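Local coordinates for protein polyketide biosynthesis 3-hydroxy-3-methylglutaryl-ACP synthase PksG (Bacillus subtilis, PDB 4YXT) that catalyses the aldol condensation of acetyl-AcpK with a carrier-bound beta-ketothioester intermediate in the synthesis of the antibiotic bacillaene, at residues F405-S410 with K415-S420; M218-C223 with L247-P252; C291-N296 with G351-L356; E75-C80 with T93-Y98. The protein carries 1 engineered substitution. All coordinates share one frame; numbering follows the deposited sequence.

Contact 1 of 4, residues F405-S410 with K415-S420; sequences FLEEIS and KYRWIS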
loop_
_atom_site.group_PDB
_atom_site.type_symbol
_atom_site.label_atom_id
_atom_site.label_comp_id
_atom_site.label_asym_id
_atom_site.label_seq_id
_atom_site.Cartn_x
_atom_site.Cartn_y
_atom_site.Cartn_z
ATOM N N PHE A 405 21.422 8.519 -8.025
ATOM C CA PHE A 405 21.555 7.399 -8.944
ATOM C C PHE A 405 21.893 6.150 -8.198
ATOM O O PHE A 405 22.471 6.230 -7.136
ATOM C CB PHE A 405 22.611 7.697 -10.013
ATOM C CG PHE A 405 22.157 8.707 -10.998
ATOM C CD1 PHE A 405 21.127 8.398 -11.885
ATOM C CD2 PHE A 405 22.700 9.979 -11.014
ATOM C CE1 PHE A 405 20.650 9.341 -12.768
ATOM C CE2 PHE A 405 22.234 10.920 -11.914
ATOM C CZ PHE A 405 21.214 10.602 -12.793
ATOM N N LEU A 406 21.496 5.009 -8.754
ATOM C CA LEU A 406 21.794 3.722 -8.176
ATOM C C LEU A 406 23.239 3.421 -8.528
ATOM O O LEU A 406 23.598 3.369 -9.704
ATOM C CB LEU A 406 20.894 2.642 -8.790
ATOM C CG LEU A 406 21.045 1.186 -8.360
ATOM C CD1 LEU A 406 20.995 0.955 -6.855
ATOM C CD2 LEU A 406 19.987 0.310 -9.027
ATOM N N GLU A 407 24.057 3.215 -7.506
ATOM C CA GLU A 407 25.474 2.978 -7.679
ATOM C C GLU A 407 25.766 1.479 -7.681
ATOM O O GLU A 407 26.611 1.017 -8.414
ATOM C CB GLU A 407 26.216 3.669 -6.529
ATOM C CG GLU A 407 27.734 3.805 -6.675
ATOM C CD GLU A 407 28.457 3.820 -5.334
ATOM O OE1 GLU A 407 28.026 3.093 -4.395
ATOM O OE2 GLU A 407 29.469 4.549 -5.222
ATOM N N GLU A 408 25.064 0.724 -6.836
ATOM C CA GLU A 408 25.393 -0.667 -6.622
ATOM C C GLU A 408 24.342 -1.355 -5.748
ATOM O O GLU A 408 23.724 -0.721 -4.909
ATOM C CB GLU A 408 26.730 -0.727 -5.879
ATOM C CG GLU A 408 27.402 -2.093 -5.853
ATOM C CD GLU A 408 28.248 -2.303 -4.602
ATOM O OE1 GLU A 408 28.630 -1.297 -3.948
ATOM O OE2 GLU A 408 28.520 -3.483 -4.271
ATOM N N ILE A 409 24.215 -2.664 -5.893
ATOM C CA ILE A 409 23.437 -3.486 -4.951
ATOM C C ILE A 409 24.402 -4.513 -4.384
ATOM O O ILE A 409 25.072 -5.208 -5.151
ATOM C CB ILE A 409 22.229 -4.157 -5.646
ATOM C CG1 ILE A 409 21.437 -3.126 -6.435
ATOM C CG2 ILE A 409 21.317 -4.873 -4.663
ATOM C CD1 ILE A 409 20.275 -3.688 -7.229
ATOM N N SER A 410 24.531 -4.580 -3.056
ATOM C CA SER A 410 25.256 -5.686 -2.414
ATOM C C SER A 410 24.428 -6.299 -1.318
ATOM O O SER A 410 23.810 -5.587 -0.520
ATOM C CB SER A 410 26.593 -5.238 -1.839
ATOM O OG SER A 410 26.434 -4.022 -1.164
ATOM N N LYS A 415 22.539 0.858 -2.892
ATOM C CA LYS A 415 23.242 2.045 -2.462
ATOM C C LYS A 415 23.254 3.089 -3.542
ATOM O O LYS A 415 23.532 2.789 -4.688
ATOM C CB LYS A 415 24.628 1.655 -1.979
ATOM C CG LYS A 415 24.545 0.660 -0.801
ATOM C CD LYS A 415 25.852 -0.063 -0.571
ATOM C CE LYS A 415 26.997 0.930 -0.353
ATOM N NZ LYS A 415 28.199 0.398 -1.043
ATOM N N TYR A 416 22.883 4.313 -3.160
ATOM C CA TYR A 416 22.713 5.398 -4.086
ATOM C C TYR A 416 23.789 6.456 -3.867
ATOM O O TYR A 416 24.484 6.441 -2.900
ATOM C CB TYR A 416 21.294 5.993 -3.993
ATOM C CG TYR A 416 20.215 4.947 -4.211
ATOM C CD1 TYR A 416 19.613 4.795 -5.429
ATOM C CD2 TYR A 416 19.814 4.097 -3.163
ATOM C CE1 TYR A 416 18.636 3.813 -5.628
ATOM C CE2 TYR A 416 18.841 3.130 -3.343
ATOM C CZ TYR A 416 18.252 2.991 -4.571
ATOM O OH TYR A 416 17.308 2.034 -4.745
ATOM N N ARG A 417 23.915 7.359 -4.815
ATOM C CA ARG A 417 24.952 8.385 -4.787
ATOM C C ARG A 417 24.425 9.646 -5.456
ATOM O O ARG A 417 23.673 9.570 -6.445
ATOM C CB ARG A 417 26.156 7.866 -5.562
ATOM C CG ARG A 417 27.379 8.765 -5.567
ATOM C CD ARG A 417 28.344 8.278 -6.641
ATOM N NE ARG A 417 29.579 9.062 -6.663
ATOM C CZ ARG A 417 30.710 8.675 -7.249
ATOM N NH1 ARG A 417 30.776 7.502 -7.864
ATOM N NH2 ARG A 417 31.785 9.456 -7.210
ATOM N N TRP A 418 24.845 10.786 -4.929
ATOM C CA TRP A 418 24.545 12.080 -5.496
ATOM C C TRP A 418 25.530 12.416 -6.621
ATOM O O TRP A 418 26.704 12.157 -6.512
ATOM C CB TRP A 418 24.631 13.138 -4.419
ATOM C CG TRP A 418 23.620 12.948 -3.401
ATOM C CD1 TRP A 418 23.810 12.485 -2.136
ATOM C CD2 TRP A 418 22.209 13.176 -3.542
ATOM N NE1 TRP A 418 22.601 12.446 -1.465
ATOM C CE2 TRP A 418 21.609 12.857 -2.313
ATOM C CE3 TRP A 418 21.401 13.637 -4.588
ATOM C CZ2 TRP A 418 20.227 12.987 -2.099
ATOM C CZ3 TRP A 418 20.051 13.734 -4.390
ATOM C CH2 TRP A 418 19.465 13.421 -3.148
ATOM N N ILE A 419 25.040 12.970 -7.717
ATOM C CA ILE A 419 25.896 13.343 -8.835
ATOM C C ILE A 419 25.421 14.664 -9.412
ATOM O O ILE A 419 24.210 14.961 -9.383
ATOM C CB ILE A 419 25.904 12.244 -9.909
ATOM C CG1 ILE A 419 26.574 10.997 -9.330
ATOM C CG2 ILE A 419 26.612 12.726 -11.182
ATOM C CD1 ILE A 419 26.660 9.804 -10.245
ATOM N N SER A 420 26.387 15.474 -9.861
ATOM C CA SER A 420 26.151 16.632 -10.728
ATOM C C SER A 420 27.479 17.235 -11.158
ATOM O O SER A 420 28.229 17.754 -10.323
ATOM C CB SER A 420 25.336 17.713 -10.038
ATOM O OG SER A 420 24.947 18.691 -10.990
#
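Backbone hydrogen bonds tie Phe-405 to Arg-417 in both directions: Phe-405 N reaches Arg-417 O at 2.9 Å, and Arg-417 N returns to Phe-405 O at 3.0 Å. Two residues along, Lys-415 O receives Glu-407 N at 2.9 Å and, more weakly, the N-H of Glu-408, while Lys-415 N donates to Glu-408 O at 2.8 Å. Between these sets, Leu-406 and Tyr-416 form a non-hydrogen-bonded pair.

The apolar contacts fall on both faces of the sheet. On one, Leu-406 CD1 lies over a face of the Tyr-416 ring, offset toward its rim, as a CH-pi contact 4.3 Å from the centroid; the Tyr-416 hydroxyl is hydrogen-bonded to Asp-50. On the other, Phe-405 CD2 meets Ile-419 CD1 at 4.0 Å, the two side chains crossing at about a right angle.

Charged groups gather on the Phe-405 face. Glu-408, its CG anti to the backbone N (chi1 -166°), runs alongside Lys-415 in the same direction, and Glu-408 OE1 makes a long, weak salt bridge to Lys-415 NZ at 3.4 Å. Glu-407 lies near the charges of both Lys-415 and Arg-417, beyond salt-bridge range; its OE2 sits well out of the guanidinium plane, so no N-H points at it.

Two residues, Glu-407 and Glu-408, are set against the single Lys-415, which makes a classic beta bulge in the antiparallel hairpin of strands 403-410 and 413-419.

Contact 2 of 4, residues M218-C223 with L247-P252; sequences MSYLDC and LAYHTP
A single buried tyrosine, Tyr-220, joins helix 213-234 to the chain leaving strand 246-249, an outermost strand of the mixed core sheet, through a hydrogen bond to the backbone of His-250. With CG anti to the backbone N (chi1 -176°), the ring reaches out from the helix, and its hydroxyl donates to His-250 O at 2.6 Å. The donor lies in the carbonyl plane, with a C=O...O angle of 149°, and the carbonyl oxygen in turn sits at the edge of the tyrosine ring.

The tyrosine side chain also touches side chains of the segment. Tyr-220 CE2 comes to the edge of the imidazole, 4.0 Å from His-250 CD2, and Tyr-220 OH stands 3.6 Å from Tyr-249 CB. Just beyond, Thr-251 OG1 turns back to Tyr-249 O at 2.7 Å, approaching from above the carbonyl plane. Phe-324 meets the Tyr-220 ring edge-to-face.

His-250 is, by similarity, a proton donor/acceptor, and its side chain lies about 4 Å from that of Cys-114, the probable acyl-thioester nucleophile. Tyr-220 holds the His-250 carbonyl through one hydrogen bond and borders the imidazole through a carbon, so its hydroxyl proton is committed to the backbone, a geometry consistent with a second-shell role in positioning His-250.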
loop_
_atom_site.group_PDB
_atom_site.type_symbol
_atom_site.label_atom_id
_atom_site.label_comp_id
_atom_site.label_asym_id
_atom_site.label_seq_id
_atom_site.Cartn_x
_atom_site.Cartn_y
_atom_site.Cartn_z
ATOM N N MET A 218 -12.881 -0.209 -22.093
ATOM C CA MET A 218 -14.266 -0.275 -21.626
ATOM C C MET A 218 -14.323 -0.005 -20.145
ATOM O O MET A 218 -15.219 0.720 -19.697
ATOM C CB MET A 218 -14.911 -1.656 -21.814
ATOM C CG MET A 218 -15.678 -1.977 -23.070
ATOM S SD MET A 218 -16.179 -3.737 -22.917
ATOM C CE MET A 218 -15.089 -4.593 -24.059
ATOM N N SER A 219 -13.451 -0.654 -19.354
ATOM C CA SER A 219 -13.521 -0.449 -17.892
ATOM C C SER A 219 -13.154 0.999 -17.477
ATOM O O SER A 219 -13.878 1.664 -16.713
ATOM C CB SER A 219 -12.735 -1.499 -17.136
ATOM O OG SER A 219 -11.412 -1.577 -17.594
ATOM N N TYR A 220 -12.099 1.543 -18.042
ATOM C CA TYR A 220 -11.827 2.975 -17.881
ATOM C C TYR A 220 -13.030 3.834 -18.145
ATOM O O TYR A 220 -13.333 4.712 -17.363
ATOM C CB TYR A 220 -10.691 3.393 -18.810
ATOM C CG TYR A 220 -10.206 4.820 -18.720
ATOM C CD1 TYR A 220 -10.979 5.891 -19.185
ATOM C CD2 TYR A 220 -8.954 5.103 -18.166
ATOM C CE1 TYR A 220 -10.490 7.213 -19.142
ATOM C CE2 TYR A 220 -8.467 6.406 -18.112
ATOM C CZ TYR A 220 -9.226 7.452 -18.587
ATOM O OH TYR A 220 -8.748 8.726 -18.504
ATOM N N LEU A 221 -13.719 3.609 -19.264
ATOM C CA LEU A 221 -14.871 4.459 -19.616
ATOM C C LEU A 221 -16.073 4.197 -18.723
ATOM O O LEU A 221 -16.736 5.139 -18.231
ATOM C CB LEU A 221 -15.274 4.262 -21.073
ATOM C CG LEU A 221 -14.285 4.761 -22.105
ATOM C CD1 LEU A 221 -14.642 4.194 -23.491
ATOM C CD2 LEU A 221 -14.209 6.287 -22.104
ATOM N N ASP A 222 -16.352 2.928 -18.460
ATOM C CA ASP A 222 -17.383 2.645 -17.452
ATOM C C ASP A 222 -17.110 3.323 -16.080
ATOM O O ASP A 222 -18.046 3.917 -15.487
ATOM C CB ASP A 222 -17.589 1.156 -17.318
ATOM C CG ASP A 222 -18.131 0.513 -18.619
ATOM O OD1 ASP A 222 -18.677 1.241 -19.498
ATOM O OD2 ASP A 222 -18.000 -0.739 -18.756
ATOM N N CYS A 223 -15.848 3.303 -15.608
ATOM C CA CYS A 223 -15.519 3.935 -14.344
ATOM C C CYS A 223 -15.566 5.458 -14.439
ATOM O O CYS A 223 -15.982 6.119 -13.486
ATOM C CB CYS A 223 -14.181 3.510 -13.758
ATOM S SG CYS A 223 -13.913 1.749 -13.304
ATOM N N LEU A 247 -10.258 19.789 -16.273
ATOM C CA LEU A 247 -10.473 18.416 -15.962
ATOM C C LEU A 247 -9.161 17.762 -16.148
ATOM O O LEU A 247 -8.422 18.062 -17.105
ATOM C CB LEU A 247 -11.554 17.772 -16.876
ATOM C CG LEU A 247 -13.003 18.189 -16.587
ATOM C CD1 LEU A 247 -13.913 17.791 -17.753
ATOM C CD2 LEU A 247 -13.512 17.487 -15.343
ATOM N N ALA A 248 -8.833 16.865 -15.222
ATOM C CA ALA A 248 -7.607 16.136 -15.379
ATOM C C ALA A 248 -7.954 14.711 -15.317
ATOM O O ALA A 248 -8.811 14.307 -14.530
ATOM C CB ALA A 248 -6.627 16.498 -14.270
ATOM N N TYR A 249 -7.305 13.897 -16.130
ATOM C CA TYR A 249 -7.652 12.503 -16.113
ATOM C C TYR A 249 -6.364 11.652 -16.036
ATOM O O TYR A 249 -5.269 12.121 -16.442
ATOM C CB TYR A 249 -8.338 12.085 -17.396
ATOM C CG TYR A 249 -9.554 12.778 -17.798
ATOM C CD1 TYR A 249 -10.814 12.147 -17.697
ATOM C CD2 TYR A 249 -9.487 14.044 -18.344
ATOM C CE1 TYR A 249 -11.962 12.766 -18.140
ATOM C CE2 TYR A 249 -10.637 14.699 -18.777
ATOM C CZ TYR A 249 -11.869 14.055 -18.690
ATOM O OH TYR A 249 -12.980 14.724 -19.149
ATOM N N HIS A 250 -6.536 10.398 -15.594
ATOM C CA HIS A 250 -5.505 9.406 -15.764
ATOM C C HIS A 250 -5.231 9.291 -17.263
ATOM O O HIS A 250 -6.157 8.979 -18.043
ATOM C CB HIS A 250 -5.924 8.044 -15.270
ATOM C CG HIS A 250 -4.914 7.001 -15.590
ATOM N ND1 HIS A 250 -3.629 7.092 -15.148
ATOM C CD2 HIS A 250 -4.989 5.857 -16.308
ATOM C CE1 HIS A 250 -2.924 6.086 -15.632
ATOM N NE2 HIS A 250 -3.733 5.311 -16.327
ATOM N N THR A 251 -3.977 9.563 -17.639
ATOM C CA THR A 251 -3.566 9.723 -19.035
ATOM C C THR A 251 -2.554 8.626 -19.439
ATOM O O THR A 251 -1.331 8.809 -19.315
ATOM C CB THR A 251 -2.964 11.130 -19.266
ATOM O OG1 THR A 251 -3.841 12.128 -18.721
ATOM C CG2 THR A 251 -2.778 11.426 -20.740
ATOM N N PRO A 252 -3.051 7.477 -19.922
ATOM C CA PRO A 252 -2.117 6.487 -20.444
ATOM C C PRO A 252 -1.625 6.868 -21.837
ATOM O O PRO A 252 -0.512 6.513 -22.220
ATOM C CB PRO A 252 -2.932 5.201 -20.478
ATOM C CG PRO A 252 -4.354 5.613 -20.545
ATOM C CD PRO A 252 -4.445 7.001 -19.956
#

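Contact 3 of 4, residues C291-N296 with G351-L356; sequences CQRVGN and GIEKHL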
loop_
_atom_site.group_PDB
_atom_site.type_symbol
_atom_site.label_atom_id
_atom_site.label_comp_id
_atom_site.label_asym_id
_atom_site.label_seq_id
_atom_site.Cartn_x
_atom_site.Cartn_y
_atom_site.Cartn_z
ATOM N N CYS A 291 2.071 15.079 -20.105
ATOM C CA CYS A 291 1.819 13.679 -20.352
ATOM C C CYS A 291 2.358 13.260 -21.704
ATOM O O CYS A 291 2.943 12.205 -21.823
ATOM C CB CYS A 291 0.307 13.401 -20.232
ATOM S SG CYS A 291 -0.256 13.637 -18.522
ATOM N N GLN A 292 2.193 14.114 -22.703
ATOM C CA GLN A 292 2.717 13.848 -24.021
ATOM C C GLN A 292 4.227 13.793 -24.110
ATOM O O GLN A 292 4.732 13.376 -25.133
ATOM C CB GLN A 292 2.337 14.966 -24.971
ATOM C CG GLN A 292 0.858 15.084 -25.247
ATOM C CD GLN A 292 0.634 16.045 -26.380
ATOM O OE1 GLN A 292 0.827 15.686 -27.542
ATOM N NE2 GLN A 292 0.295 17.287 -26.051
ATOM N N ARG A 293 4.939 14.261 -23.093
ATOM C CA ARG A 293 6.382 14.317 -23.150
ATOM C C ARG A 293 7.055 13.282 -22.277
ATOM O O ARG A 293 8.249 12.965 -22.456
ATOM C CB ARG A 293 6.851 15.727 -22.818
ATOM C CG ARG A 293 6.288 16.809 -23.723
ATOM C CD ARG A 293 6.806 18.221 -23.362
ATOM N NE ARG A 293 8.246 18.221 -23.529
ATOM C CZ ARG A 293 9.064 19.179 -23.175
ATOM N NH1 ARG A 293 8.630 20.268 -22.559
ATOM N NH2 ARG A 293 10.352 18.990 -23.390
ATOM N N VAL A 294 6.269 12.690 -21.382
ATOM C CA VAL A 294 6.778 11.621 -20.500
ATOM C C VAL A 294 6.288 10.190 -20.800
ATOM O O VAL A 294 7.008 9.189 -20.639
ATOM C CB VAL A 294 6.465 12.018 -19.038
ATOM C CG1 VAL A 294 7.271 11.175 -18.075
ATOM C CG2 VAL A 294 6.875 13.467 -18.825
ATOM N N GLY A 295 5.061 10.085 -21.260
ATOM C CA GLY A 295 4.465 8.777 -21.467
ATOM C C GLY A 295 3.476 8.439 -20.366
ATOM O O GLY A 295 3.134 9.281 -19.577
ATOM N N ASN A 296 2.965 7.224 -20.403
ATOM C CA ASN A 296 2.147 6.679 -19.361
ATOM C C ASN A 296 3.052 6.353 -18.175
ATOM O O ASN A 296 3.912 5.460 -18.234
ATOM C CB ASN A 296 1.436 5.387 -19.816
ATOM C CG ASN A 296 0.676 4.705 -18.681
ATOM O OD1 ASN A 296 0.248 5.332 -17.696
ATOM N ND2 ASN A 296 0.529 3.398 -18.808
ATOM N N GLY A 351 9.790 24.882 -12.163
ATOM C CA GLY A 351 10.318 24.798 -13.521
ATOM C C GLY A 351 10.175 23.423 -14.138
ATOM O O GLY A 351 11.064 22.925 -14.833
ATOM N N ILE A 352 9.007 22.815 -13.976
ATOM C CA ILE A 352 8.819 21.449 -14.550
ATOM C C ILE A 352 9.127 21.390 -16.047
ATOM O O ILE A 352 9.880 20.514 -16.491
ATOM C CB ILE A 352 7.404 20.872 -14.242
ATOM C CG1 ILE A 352 7.307 20.479 -12.767
ATOM C CG2 ILE A 352 7.123 19.659 -15.085
ATOM C CD1 ILE A 352 5.892 20.611 -12.215
ATOM N N GLU A 353 8.554 22.304 -16.817
ATOM C CA GLU A 353 8.795 22.381 -18.285
ATOM C C GLU A 353 10.268 22.452 -18.591
ATOM O O GLU A 353 10.829 21.680 -19.393
ATOM C CB GLU A 353 8.098 23.619 -18.886
ATOM C CG GLU A 353 6.862 23.282 -19.683
ATOM C CD GLU A 353 6.553 24.239 -20.806
ATOM O OE1 GLU A 353 6.398 25.429 -20.541
ATOM O OE2 GLU A 353 6.427 23.794 -21.957
ATOM N N LYS A 354 10.918 23.388 -17.904
ATOM C CA LYS A 354 12.377 23.576 -18.075
ATOM C C LYS A 354 13.106 22.250 -17.786
ATOM O O LYS A 354 13.978 21.769 -18.539
ATOM C CB LYS A 354 12.792 24.703 -17.136
ATOM C CG LYS A 354 14.159 25.325 -17.299
ATOM C CD LYS A 354 14.356 26.388 -16.202
ATOM C CE LYS A 354 15.756 26.356 -15.613
ATOM N NZ LYS A 354 16.152 25.063 -14.966
ATOM N N HIS A 355 12.725 21.577 -16.722
ATOM C CA HIS A 355 13.361 20.290 -16.510
ATOM C C HIS A 355 13.156 19.297 -17.678
ATOM O O HIS A 355 14.082 18.594 -18.112
ATOM C CB HIS A 355 12.887 19.678 -15.187
ATOM C CG HIS A 355 12.967 18.195 -15.186
ATOM N ND1 HIS A 355 11.853 17.388 -15.059
ATOM C CD2 HIS A 355 14.017 17.368 -15.372
ATOM C CE1 HIS A 355 12.223 16.123 -15.148
ATOM N NE2 HIS A 355 13.524 16.084 -15.358
ATOM N N LEU A 356 11.923 19.200 -18.184
ATOM C CA LEU A 356 11.655 18.287 -19.282
ATOM C C LEU A 356 12.466 18.678 -20.547
ATOM O O LEU A 356 12.990 17.800 -21.286
ATOM C CB LEU A 356 10.171 18.284 -19.612
ATOM C CG LEU A 356 9.221 17.750 -18.517
ATOM C CD1 LEU A 356 7.777 17.961 -18.903
ATOM C CD2 LEU A 356 9.471 16.301 -18.253
HETATM O O HOH W 1 11.726 16.952 -23.858
#
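The guanidinium of Arg-293 lies with one face over the side chain of Leu-356, whose CB sits 3.7 Å above its plane, offset toward the rim. The arginine chain bends at chi3 (62°), which lays the guanidinium against Leu-356; the closest atoms of the two side chains are Arg-293 CZ and Leu-356 CB, at 3.8 Å. At the edge of the guanidinium, in its plane, a water accepts from Arg-293 NH2 at an unusually short 2.5 Å and donates to Leu-356 O at 3.0 Å.

The apolar end of the leucine meets a second residue. Leu-356 CD2 touches Val-294 CG2 at 3.9 Å, the two side chains crossing at about a right angle. Glu-353 lends only distant charge, its OE2 4.2 Å from Arg-293 NH1.

The main polar partner of the arginine is Glu-41, in a salt bridge from NE; NH2 makes another to Asp-357. With these salt bridges fixing its N-H groups, the guanidinium lays one face on the leucine. Such packing of a hydrocarbon group against a guanidinium face joins the short helices 291-294 and 352-357, both within the C-terminal family region of this thiolase-like fold.

Contact 4 of 4, residues E75-C80 with T93-Y98; sequences ELLITC and TYIHEY
Leu-77 sets CG anti to its backbone N (chi1 169°) and directs CD2 at the helix, while Ile-95 extends CG1 opposite its own carbonyl carbon (chi1 -58°) and brings CB and CG2 against that methyl. The leucine methyl is therefore the hub of the contact. Leu-77 CD2 lies 4.0 Å from Ile-95 CB. The same Leu-77 CD2 is 3.7 Å from His-96 N and also touches His-96 CB. It thus rests on the helix backbone as well as on side chains, where His-96 offers its CB and not its ring.

Two residues further along the strand, Thr-79 meets the other branch of the isoleucine, its OG1 standing 4.1 Å from Ile-95 CG1, with the two side chains crossing at a slant. That hydroxyl has its polar partner in Ser-92, to which it is hydrogen-bonded. No hydrogen bond spans the two segments, so the joint is made by packing alone. Around it, Leu-139 and Ile-141 of strand 137-145 touch Leu-77 and Ile-95 respectively, and the second subunit reaches the helix, with Gly-195 of that subunit packing on His-96.

The short axes run at 129° with a closest approach of 9.2 Å, so the helix segment runs obliquely antiparallel to the strand, packed on its face. This is the strand-to-helix packing of a beta-alpha-beta unit, strand 74-80, helix 91-99 and strand 106-111, in the N-terminal half of the thiolase-like fold.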
loop_
_atom_site.group_PDB
_atom_site.type_symbol
_atom_site.label_atom_id
_atom_site.label_comp_id
_atom_site.label_asym_id
_atom_site.label_seq_id
_atom_site.Cartn_x
_atom_site.Cartn_y
_atom_site.Cartn_z
ATOM N N GLU A 75 5.349 13.827 8.493
ATOM C CA GLU A 75 5.207 12.619 9.301
ATOM C C GLU A 75 4.546 11.379 8.652
ATOM O O GLU A 75 4.331 10.404 9.325
ATOM C CB GLU A 75 4.415 12.996 10.494
ATOM C CG GLU A 75 5.282 13.714 11.468
ATOM C CD GLU A 75 4.462 14.322 12.537
ATOM O OE1 GLU A 75 3.441 13.700 12.937
ATOM O OE2 GLU A 75 4.829 15.425 12.920
ATOM N N LEU A 76 4.210 11.458 7.366
ATOM C CA LEU A 76 3.691 10.350 6.582
ATOM C C LEU A 76 4.415 10.356 5.268
ATOM O O LEU A 76 4.368 11.340 4.569
ATOM C CB LEU A 76 2.183 10.538 6.376
ATOM C CG LEU A 76 1.377 9.532 5.565
ATOM C CD1 LEU A 76 1.465 8.134 6.136
ATOM C CD2 LEU A 76 -0.084 9.958 5.562
ATOM N N LEU A 77 5.131 9.290 4.944
ATOM C CA LEU A 77 5.691 9.150 3.645
ATOM C C LEU A 77 5.048 7.921 2.977
ATOM O O LEU A 77 5.131 6.820 3.512
ATOM C CB LEU A 77 7.228 8.994 3.737
ATOM C CG LEU A 77 7.864 8.577 2.392
ATOM C CD1 LEU A 77 7.638 9.556 1.274
ATOM C CD2 LEU A 77 9.339 8.316 2.509
ATOM N N ILE A 78 4.416 8.100 1.829
ATOM C CA ILE A 78 3.698 7.006 1.169
ATOM C C ILE A 78 4.222 6.955 -0.232
ATOM O O ILE A 78 4.133 7.951 -0.939
ATOM C CB ILE A 78 2.165 7.231 1.099
ATOM C CG1 ILE A 78 1.538 7.261 2.511
ATOM C CG2 ILE A 78 1.455 6.172 0.240
ATOM C CD1 ILE A 78 0.048 7.596 2.493
ATOM N N THR A 79 4.742 5.801 -0.643
ATOM C CA THR A 79 5.171 5.621 -1.995
ATOM C C THR A 79 4.127 4.787 -2.703
ATOM O O THR A 79 3.674 3.765 -2.189
ATOM C CB THR A 79 6.619 5.075 -2.088
ATOM O OG1 THR A 79 7.512 6.006 -1.481
ATOM C CG2 THR A 79 7.092 5.033 -3.537
ATOM N N CYS A 80 3.668 5.279 -3.842
ATOM C CA CYS A 80 2.636 4.610 -4.631
ATOM C C CYS A 80 3.331 4.073 -5.863
ATOM O O CYS A 80 3.945 4.845 -6.639
ATOM C CB CYS A 80 1.584 5.585 -5.033
ATOM S SG CYS A 80 0.997 6.636 -3.652
ATOM N N THR A 93 11.338 3.373 2.502
ATOM C CA THR A 93 12.488 3.276 3.386
ATOM C C THR A 93 13.740 4.019 2.808
ATOM O O THR A 93 14.352 4.883 3.468
ATOM C CB THR A 93 12.798 1.808 3.707
ATOM O OG1 THR A 93 13.194 1.105 2.517
ATOM C CG2 THR A 93 11.576 1.072 4.373
ATOM N N TYR A 94 14.092 3.699 1.566
ATOM C CA TYR A 94 15.171 4.379 0.839
ATOM C C TYR A 94 14.875 5.852 0.565
ATOM O O TYR A 94 15.748 6.693 0.746
ATOM C CB TYR A 94 15.400 3.680 -0.502
ATOM C CG TYR A 94 16.060 2.318 -0.386
ATOM C CD1 TYR A 94 17.324 2.208 0.178
ATOM C CD2 TYR A 94 15.427 1.165 -0.800
ATOM C CE1 TYR A 94 17.948 1.010 0.289
ATOM C CE2 TYR A 94 16.050 -0.061 -0.702
ATOM C CZ TYR A 94 17.324 -0.128 -0.163
ATOM O OH TYR A 94 18.024 -1.325 -0.046
ATOM N N ILE A 95 13.648 6.175 0.125
ATOM C CA ILE A 95 13.298 7.563 -0.138
ATOM C C ILE A 95 13.476 8.400 1.125
ATOM O O ILE A 95 14.030 9.466 1.090
ATOM C CB ILE A 95 11.849 7.773 -0.585
ATOM C CG1 ILE A 95 11.489 6.986 -1.835
ATOM C CG2 ILE A 95 11.574 9.224 -0.823
ATOM C CD1 ILE A 95 12.561 6.991 -2.830
ATOM N N HIS A 96 12.986 7.893 2.239
ATOM C CA HIS A 96 13.127 8.563 3.518
ATOM C C HIS A 96 14.602 8.867 3.909
ATOM O O HIS A 96 14.935 9.970 4.341
ATOM C CB HIS A 96 12.458 7.685 4.573
ATOM C CG HIS A 96 12.648 8.157 5.959
ATOM N ND1 HIS A 96 11.733 8.968 6.595
ATOM C CD2 HIS A 96 13.636 7.930 6.849
ATOM C CE1 HIS A 96 12.151 9.229 7.817
ATOM N NE2 HIS A 96 13.290 8.594 8.002
ATOM N N GLU A 97 15.467 7.879 3.760
ATOM C CA GLU A 97 16.880 8.027 4.089
ATOM C C GLU A 97 17.539 9.124 3.246
ATOM O O GLU A 97 18.219 10.005 3.749
ATOM C CB GLU A 97 17.582 6.661 3.858
ATOM C CG GLU A 97 19.110 6.636 4.012
ATOM C CD GLU A 97 19.591 6.777 5.458
ATOM O OE1 GLU A 97 18.793 7.184 6.324
ATOM O OE2 GLU A 97 20.780 6.480 5.737
ATOM N N TYR A 98 17.381 9.070 1.940
ATOM C CA TYR A 98 18.129 9.996 1.091
ATOM C C TYR A 98 17.484 11.374 1.020
ATOM O O TYR A 98 18.110 12.324 0.547
ATOM C CB TYR A 98 18.329 9.393 -0.296
ATOM C CG TYR A 98 19.337 8.277 -0.314
ATOM C CD1 TYR A 98 18.957 6.978 -0.046
ATOM C CD2 TYR A 98 20.681 8.531 -0.603
ATOM C CE1 TYR A 98 19.877 5.939 -0.027
ATOM C CE2 TYR A 98 21.617 7.497 -0.604
ATOM C CZ TYR A 98 21.203 6.205 -0.312
ATOM O OH TYR A 98 22.097 5.185 -0.324
#

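Contacts 2 and 4 both reach the same mixed core sheet, on opposite sides of the chain's centre, their centres 28 Å apart. Contact 2 holds the probable catalytic His-250, and contact 3 adjoins it: Pro-252 O is 3.3 Å from Asn-296 CB, and Thr-251 CG2 is 3.7 Å from Cys-291 CB. Val-294 of contact 3 remains about 12 Å from His-250, side chain to side chain. Contacts 1 and 4 have centres 17 Å apart and touch, Tyr-416 N lying 3.1 Å from Tyr-98 OH in a probable hydrogen bond, so the hairpin rests on helix 91-99. Thr-79 of contact 4 lies about 10 Å, side chain to side chain, from Ala-82, an engineered residue at a position that is, by similarity, a proton donor/acceptor.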